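Local coordinates for protein pectinesterase inhibitor (Actinidia chinensis, PDB 1XG2) that inhibits pectin methylesterase by forming a protein-protein complex with it and may take part in regulating fruit ripening, at residues I44-A49 with K135-C140; K67-Y72 with S118-P123; L101-S106 with V143-N148. All blocks are in the same frame, centred on the assembly; numbering follows the deposited sequence.

Interaction 1 of 3, residues I44-A49 with K135-C140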
# COMPACT_ATOMS: atom_id res chain seq x y z
N ILE B 44 14.86 2.61 -19.30
CA ILE B 44 13.96 3.56 -19.94
C ILE B 44 12.99 4.16 -18.94
O ILE B 44 12.77 5.37 -18.93
CB ILE B 44 13.17 2.86 -21.08
CG1 ILE B 44 14.10 2.48 -22.24
CG2 ILE B 44 12.07 3.75 -21.58
CD1 ILE B 44 14.54 3.63 -23.08
N ALA B 45 12.39 3.31 -18.10
CA ALA B 45 11.44 3.76 -17.11
C ALA B 45 12.10 4.68 -16.08
O ALA B 45 11.53 5.72 -15.74
CB ALA B 45 10.77 2.59 -16.43
N GLN B 46 13.28 4.31 -15.58
CA GLN B 46 13.97 5.14 -14.60
C GLN B 46 14.38 6.51 -15.16
O GLN B 46 14.27 7.53 -14.47
CB GLN B 46 15.22 4.44 -14.05
CG GLN B 46 15.67 5.10 -12.73
CD GLN B 46 16.87 4.44 -12.10
OE1 GLN B 46 16.92 4.27 -10.87
NE2 GLN B 46 17.85 4.07 -12.91
N ALA B 47 14.84 6.53 -16.40
CA ALA B 47 15.21 7.79 -17.06
C ALA B 47 14.01 8.74 -17.20
O ALA B 47 14.14 9.96 -17.05
CB ALA B 47 15.84 7.50 -18.44
N SER B 48 12.84 8.17 -17.49
CA SER B 48 11.61 8.95 -17.57
C SER B 48 11.25 9.52 -16.20
O SER B 48 10.95 10.71 -16.07
CB SER B 48 10.45 8.10 -18.10
OG SER B 48 9.27 8.87 -18.23
N ALA B 49 11.29 8.68 -15.17
CA ALA B 49 11.01 9.12 -13.81
C ALA B 49 11.96 10.25 -13.41
O ALA B 49 11.55 11.20 -12.76
CB ALA B 49 11.12 7.95 -12.81
N LYS B 135 3.04 8.23 -18.94
CA LYS B 135 4.22 7.66 -19.58
C LYS B 135 4.98 6.73 -18.63
O LYS B 135 5.40 5.66 -19.02
CB LYS B 135 5.14 8.76 -20.10
CG LYS B 135 6.24 8.24 -20.99
CD LYS B 135 7.25 9.31 -21.30
CE LYS B 135 7.66 9.34 -22.78
NZ LYS B 135 9.12 9.70 -22.88
N LEU B 136 5.18 7.15 -17.39
CA LEU B 136 5.87 6.29 -16.45
C LEU B 136 5.08 5.02 -16.25
O LEU B 136 5.65 3.94 -16.14
CB LEU B 136 6.07 6.97 -15.10
CG LEU B 136 6.85 6.12 -14.10
CD1 LEU B 136 8.19 5.72 -14.68
CD2 LEU B 136 7.02 6.88 -12.78
N GLU B 137 3.76 5.15 -16.18
CA GLU B 137 2.88 4.00 -15.99
C GLU B 137 3.03 3.03 -17.16
O GLU B 137 3.22 1.83 -16.96
CB GLU B 137 1.42 4.45 -15.85
CG GLU B 137 1.08 5.07 -14.50
CD GLU B 137 -0.36 5.55 -14.42
OE1 GLU B 137 -1.05 5.56 -15.46
OE2 GLU B 137 -0.80 5.92 -13.32
N ASP B 138 3.02 3.56 -18.38
CA ASP B 138 3.15 2.74 -19.59
C ASP B 138 4.51 2.04 -19.64
O ASP B 138 4.61 0.86 -20.01
CB ASP B 138 2.92 3.60 -20.85
CG ASP B 138 1.50 4.14 -20.95
OD1 ASP B 138 1.23 5.08 -21.76
OD2 ASP B 138 0.57 3.67 -20.28
N LEU B 139 5.56 2.76 -19.26
CA LEU B 139 6.90 2.23 -19.29
C LEU B 139 7.11 1.17 -18.23
O LEU B 139 7.76 0.15 -18.49
CB LEU B 139 7.93 3.34 -19.11
CG LEU B 139 7.98 4.30 -20.30
CD1 LEU B 139 8.97 5.44 -20.05
CD2 LEU B 139 8.28 3.55 -21.58
N CYS B 140 6.57 1.42 -17.04
CA CYS B 140 6.68 0.46 -15.94
C CYS B 140 5.90 -0.81 -16.26
O CYS B 140 6.27 -1.91 -15.84
CB CYS B 140 6.19 1.08 -14.64
SG CYS B 140 7.34 2.23 -13.86
O HOH W 1 9.85 10.82 -20.01
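Lys135 meets Ser48 at the outer margin of this helix pair, where the methylene CD of the lysine lies 3.7 Å from Ser48 OG. Its chain bends at the last two torsions, which carries the ammonium group to a water that accepts from Lys135 NZ and also lies 2.7 Å from Ser48 OG. The polar link between the segments is therefore indirect, through one solvent molecule, and the direct touches are van der Waals packing. One residue on, Leu136 sends its CD1 methyl inward to touch the backbone rather than a large side chain: Leu136 CD1 sits 3.5 Å from Ala45 O and also rests on the CB of Ala49. That oxygen already receives the helical bond from Ala49 N, so the methyl packs against an acceptor that has its partner. Leu139 carries the middle of the contact, meeting Ile44, Ala45 and Ser48. Its CB faces the CB of Ala45 at 4.0 Å, and Ala45 and Leu139 have the closest CA pair of the segments, 5.3 Å. With CG beside the backbone N (chi1 -68°), the leucine fork spreads over the first helix: Leu139 CD1 presses on Ser48 CB at 3.6 Å and on Ile44 CG2, while CD2 reaches the same Ile44 methyl, the two side chains crossing at about a right angle. Cys140 closes the series, its SG lying 4.3 Å from Ala45 CB. From helix 66-95, Leu86 packs on Ala45 and Ile83 on Ala49, and Tyr79 of that helix and Ala112 of helix 98-118 flank Leu136. Small residues facing leucines let the axes of the two segments approach to 9.0 Å, their directions 166° apart, the near-antiparallel packing of the four-helix bundle that defines this inhibitor family.

Interaction 2 of 3, residues K67-Y72 with S118-P123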
# COMPACT_ATOMS: atom_id res chain seq x y z
N LYS B 67 -1.89 24.81 -1.68
CA LYS B 67 -2.51 23.52 -1.97
C LYS B 67 -1.85 22.87 -3.18
O LYS B 67 -1.53 21.68 -3.16
CB LYS B 67 -4.01 23.67 -2.22
CG LYS B 67 -4.79 22.34 -2.20
CD LYS B 67 -6.29 22.59 -2.30
CE LYS B 67 -7.06 21.32 -2.63
NZ LYS B 67 -8.50 21.38 -2.20
N LEU B 68 -1.63 23.67 -4.22
CA LEU B 68 -0.97 23.19 -5.42
C LEU B 68 0.45 22.73 -5.11
O LEU B 68 0.87 21.68 -5.59
CB LEU B 68 -0.95 24.30 -6.49
CG LEU B 68 -0.26 23.96 -7.81
CD1 LEU B 68 -0.93 22.77 -8.54
CD2 LEU B 68 -0.23 25.19 -8.70
N LYS B 69 1.17 23.51 -4.32
CA LYS B 69 2.53 23.17 -3.93
C LYS B 69 2.58 21.85 -3.16
O LYS B 69 3.51 21.07 -3.31
CB LYS B 69 3.15 24.28 -3.09
CG LYS B 69 3.40 25.56 -3.87
CD LYS B 69 4.25 26.54 -3.09
CE LYS B 69 5.73 26.19 -3.19
NZ LYS B 69 6.45 26.52 -1.92
N GLY B 70 1.57 21.62 -2.33
CA GLY B 70 1.47 20.37 -1.58
C GLY B 70 1.23 19.18 -2.51
O GLY B 70 1.71 18.08 -2.23
N ARG B 71 0.48 19.38 -3.58
CA ARG B 71 0.27 18.35 -4.60
C ARG B 71 1.57 18.04 -5.33
O ARG B 71 1.95 16.86 -5.49
CB ARG B 71 -0.85 18.74 -5.56
CG ARG B 71 -2.19 18.76 -4.88
CD ARG B 71 -3.33 19.28 -5.73
NE ARG B 71 -4.59 19.03 -5.06
CZ ARG B 71 -5.76 18.90 -5.66
NH1 ARG B 71 -6.83 18.63 -4.93
NH2 ARG B 71 -5.88 19.05 -6.97
N TYR B 72 2.30 19.08 -5.73
CA TYR B 72 3.59 18.87 -6.37
C TYR B 72 4.59 18.20 -5.43
O TYR B 72 5.40 17.39 -5.87
CB TYR B 72 4.20 20.19 -6.84
CG TYR B 72 3.49 20.87 -7.99
CD1 TYR B 72 3.48 22.27 -8.09
CD2 TYR B 72 2.86 20.13 -9.01
CE1 TYR B 72 2.86 22.91 -9.15
CE2 TYR B 72 2.23 20.77 -10.06
CZ TYR B 72 2.23 22.16 -10.13
OH TYR B 72 1.61 22.79 -11.19
N SER B 118 -3.55 12.55 -6.47
CA SER B 118 -3.43 13.74 -5.62
C SER B 118 -4.02 14.99 -6.27
O SER B 118 -4.21 16.01 -5.59
CB SER B 118 -1.96 14.00 -5.29
OG SER B 118 -1.39 12.91 -4.58
N PHE B 119 -4.30 14.92 -7.57
CA PHE B 119 -4.88 16.05 -8.30
C PHE B 119 -6.37 15.85 -8.55
O PHE B 119 -6.85 16.00 -9.67
CB PHE B 119 -4.13 16.27 -9.60
CG PHE B 119 -2.88 17.09 -9.45
CD1 PHE B 119 -2.96 18.47 -9.44
CD2 PHE B 119 -1.64 16.48 -9.30
CE1 PHE B 119 -1.81 19.25 -9.30
CE2 PHE B 119 -0.50 17.25 -9.16
CZ PHE B 119 -0.58 18.65 -9.16
N GLU B 120 -7.11 15.53 -7.50
CA GLU B 120 -8.54 15.32 -7.64
C GLU B 120 -9.25 16.60 -7.25
O GLU B 120 -9.13 17.09 -6.12
CB GLU B 120 -9.00 14.10 -6.85
CG GLU B 120 -8.75 12.82 -7.64
CD GLU B 120 -9.45 11.60 -7.07
OE1 GLU B 120 -10.71 11.60 -6.98
OE2 GLU B 120 -8.73 10.63 -6.73
N GLY B 121 -9.97 17.15 -8.22
CA GLY B 121 -10.57 18.46 -8.11
C GLY B 121 -9.50 19.52 -8.33
O GLY B 121 -8.35 19.18 -8.57
N PRO B 122 -9.89 20.78 -8.28
CA PRO B 122 -8.92 21.88 -8.37
C PRO B 122 -7.99 21.95 -7.15
O PRO B 122 -8.40 21.52 -6.07
CB PRO B 122 -9.82 23.13 -8.43
CG PRO B 122 -11.08 22.71 -7.74
CD PRO B 122 -11.27 21.27 -8.15
N PRO B 123 -6.78 22.47 -7.29
CA PRO B 123 -6.23 22.97 -8.56
C PRO B 123 -5.82 21.82 -9.48
O PRO B 123 -5.16 20.88 -9.02
CB PRO B 123 -5.00 23.79 -8.12
CG PRO B 123 -4.60 23.21 -6.80
CD PRO B 123 -5.84 22.64 -6.16
O HOH W 2 -9.30 23.53 -4.04
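An arginine clasped by the carbonyls of a loop defines this contact at the end of the helical bundle, where residues 118-123 curl round the guanidinium of Arg71. Arg71 NH2 donates to Gly121 O at 2.9 Å in a fairly straight bond (163°), with that oxygen in the guanidinium plane, and makes a weak bond to Pro123 O. Arg71 NH1 reaches Glu120 O at 3.0 Å, an acceptor tilted out of the plane. Pro123 CD lies over one guanidinium face and Ser118 O over the opposite one, so the group is sandwiched as well as bonded; Thr78 of the pectinesterase chain also packs on Arg71 and Ser118. A leucine in place of Arg71 would probably leave the Glu120 and Gly121 carbonyls without this donor and the loop freer to move. Nearer the helix, Arg71 CB makes a CH-pi contact over the Phe119 ring, 3.9 Å from its centroid, while Leu68 CD1 meets that ring's edge at Phe119 CE1 (3.7 Å). Pro123, which follows a cis peptide bond, sets CG 3.8 Å from Leu68 CB. A water joins Lys67 NZ to Pro122 O. The contact thus fastens the loop between helices 98-118 and 127-149 to the start of helix 66-95.

Interaction 3 of 3, residues L101-S106 with V143-N148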
# COMPACT_ATOMS: atom_id res chain seq x y z
N LEU B 101 11.10 -8.19 -8.45
CA LEU B 101 11.10 -7.30 -9.60
C LEU B 101 9.68 -6.79 -9.85
O LEU B 101 9.49 -5.59 -10.03
CB LEU B 101 11.62 -8.02 -10.84
CG LEU B 101 11.39 -7.34 -12.19
CD1 LEU B 101 12.17 -6.05 -12.25
CD2 LEU B 101 11.83 -8.28 -13.30
N ASN B 102 8.70 -7.68 -9.83
CA ASN B 102 7.31 -7.25 -10.06
C ASN B 102 6.87 -6.23 -9.00
O ASN B 102 6.42 -5.14 -9.33
CB ASN B 102 6.36 -8.45 -10.11
CG ASN B 102 4.97 -8.05 -10.51
OD1 ASN B 102 4.27 -7.31 -9.80
ND2 ASN B 102 4.56 -8.55 -11.65
N ILE B 103 7.06 -6.57 -7.74
CA ILE B 103 6.69 -5.70 -6.62
C ILE B 103 7.30 -4.30 -6.75
O ILE B 103 6.60 -3.29 -6.55
CB ILE B 103 7.11 -6.36 -5.29
CG1 ILE B 103 6.34 -7.67 -5.05
CG2 ILE B 103 6.92 -5.38 -4.12
CD1 ILE B 103 4.87 -7.52 -4.89
N TYR B 104 8.58 -4.21 -7.08
CA TYR B 104 9.24 -2.92 -7.15
C TYR B 104 8.81 -2.13 -8.39
O TYR B 104 8.62 -0.92 -8.30
CB TYR B 104 10.76 -3.04 -7.06
CG TYR B 104 11.24 -3.25 -5.64
CD1 TYR B 104 10.87 -4.39 -4.94
CD2 TYR B 104 12.02 -2.30 -4.98
CE1 TYR B 104 11.30 -4.61 -3.64
CE2 TYR B 104 12.46 -2.52 -3.65
CZ TYR B 104 12.09 -3.69 -3.01
OH TYR B 104 12.48 -3.95 -1.71
N ALA B 105 8.61 -2.81 -9.51
CA ALA B 105 8.05 -2.15 -10.69
C ALA B 105 6.60 -1.71 -10.46
O ALA B 105 6.20 -0.65 -10.95
CB ALA B 105 8.16 -3.02 -11.95
N SER B 106 5.84 -2.49 -9.69
CA SER B 106 4.48 -2.12 -9.33
C SER B 106 4.47 -0.87 -8.46
O SER B 106 3.62 0.01 -8.64
CB SER B 106 3.76 -3.26 -8.58
OG SER B 106 3.49 -4.35 -9.44
N VAL B 143 7.98 -3.33 -17.96
CA VAL B 143 8.77 -4.05 -16.99
C VAL B 143 7.93 -5.11 -16.29
O VAL B 143 8.39 -6.23 -16.11
CB VAL B 143 9.37 -3.12 -15.92
CG1 VAL B 143 10.19 -3.92 -14.91
CG2 VAL B 143 10.23 -2.06 -16.58
N LEU B 144 6.71 -4.77 -15.92
CA LEU B 144 5.83 -5.72 -15.25
C LEU B 144 5.54 -6.93 -16.15
O LEU B 144 5.56 -8.06 -15.69
CB LEU B 144 4.51 -5.04 -14.84
CG LEU B 144 4.63 -3.99 -13.73
CD1 LEU B 144 3.37 -3.16 -13.60
CD2 LEU B 144 4.93 -4.69 -12.39
N VAL B 145 5.29 -6.68 -17.43
CA VAL B 145 4.96 -7.77 -18.35
C VAL B 145 6.16 -8.71 -18.48
O VAL B 145 6.03 -9.94 -18.43
CB VAL B 145 4.53 -7.23 -19.72
CG1 VAL B 145 4.52 -8.36 -20.79
CG2 VAL B 145 3.16 -6.61 -19.62
N ILE B 146 7.35 -8.14 -18.59
CA ILE B 146 8.54 -8.95 -18.72
C ILE B 146 8.75 -9.75 -17.43
O ILE B 146 9.07 -10.94 -17.49
CB ILE B 146 9.74 -8.05 -19.08
CG1 ILE B 146 9.61 -7.52 -20.51
CG2 ILE B 146 11.05 -8.81 -18.97
CD1 ILE B 146 10.65 -6.48 -20.87
N SER B 147 8.51 -9.13 -16.28
CA SER B 147 8.67 -9.84 -14.99
C SER B 147 7.75 -11.07 -14.89
O SER B 147 8.09 -12.05 -14.22
CB SER B 147 8.45 -8.91 -13.78
OG SER B 147 7.06 -8.67 -13.54
N ASN B 148 6.58 -11.01 -15.54
CA ASN B 148 5.66 -12.15 -15.51
C ASN B 148 5.99 -13.21 -16.56
O ASN B 148 5.63 -14.36 -16.39
CB ASN B 148 4.20 -11.70 -15.65
CG ASN B 148 3.75 -10.77 -14.51
OD1 ASN B 148 4.28 -10.84 -13.39
ND2 ASN B 148 2.79 -9.92 -14.79
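Leu101 and Ser147 mark the tight side of this helix pair: Leu101 CD2 lies 3.5 Å from Ser147 CB, closer than carbons usually pack. Beside them Val143 CG1 fits between Leu101 CD1, at 3.9 Å, and Ala105 CB, at 3.7 Å. Leu144 drives its CD2 branch into the first helix, touching Ala105 CB and coming within 3.3 Å of Ser106 OG; it meets the Asn102 side chain at about a right angle. The looser side is polar and runs toward exposed Asn148. There Asn102, with CG anti to the backbone N (chi1 -173°), swings its amide across the groove, yet both of its bonds to the second helix are weak, from Asn102 ND2 to Asn148 OD1 at 2.9 Å and to Ser147 OG at 3.1 Å. The Ser147 hydroxyl itself donates to Leu144 O, 2.7 Å from OG within its own helix, which fixes the rotation of OG. The two asparagine amide planes are only 23° apart, and their polar ends have partners on the pectinesterase chain: Asn102 OD1 accepts a hydrogen bond from Ala192 N of that chain, while ND2 of both asparagines bonds to its Asn190 O. Thus the polar edge, weakly bonded across the helices, faces the enzyme, whose Gln191 also packs on Leu144. On the inner side, the segments of helices 98-118 and 127-149 run nearly antiparallel (168°), with Ile42 of helix 34-60 packing on Leu101 and Val143, and Ala89 and Leu93 of helix 66-95 on Leu101.

Overall arrangement
From the N terminus, helix 34-60 supplies the first segment of interaction 1, whose loop closes only at 135-140 and encloses both segments of interaction 2. That shorter loop opens at 67-72 and closes at 118-123. Segment 101-106 of interaction 3 falls within both loops, whereas its partner 143-148 lies beyond them, so interaction 3 crosses each of the others. Interactions 1 and 3 share helix 127-149 and touch, with centres about 12 Å apart; together they tie that helix to helices 34-60 and 98-118. Interaction 2 stands about 29 Å from interaction 3, centre to centre, on the opposite side of the chain's centre, linking helix 66-95 to the loop preceding helix 127-149.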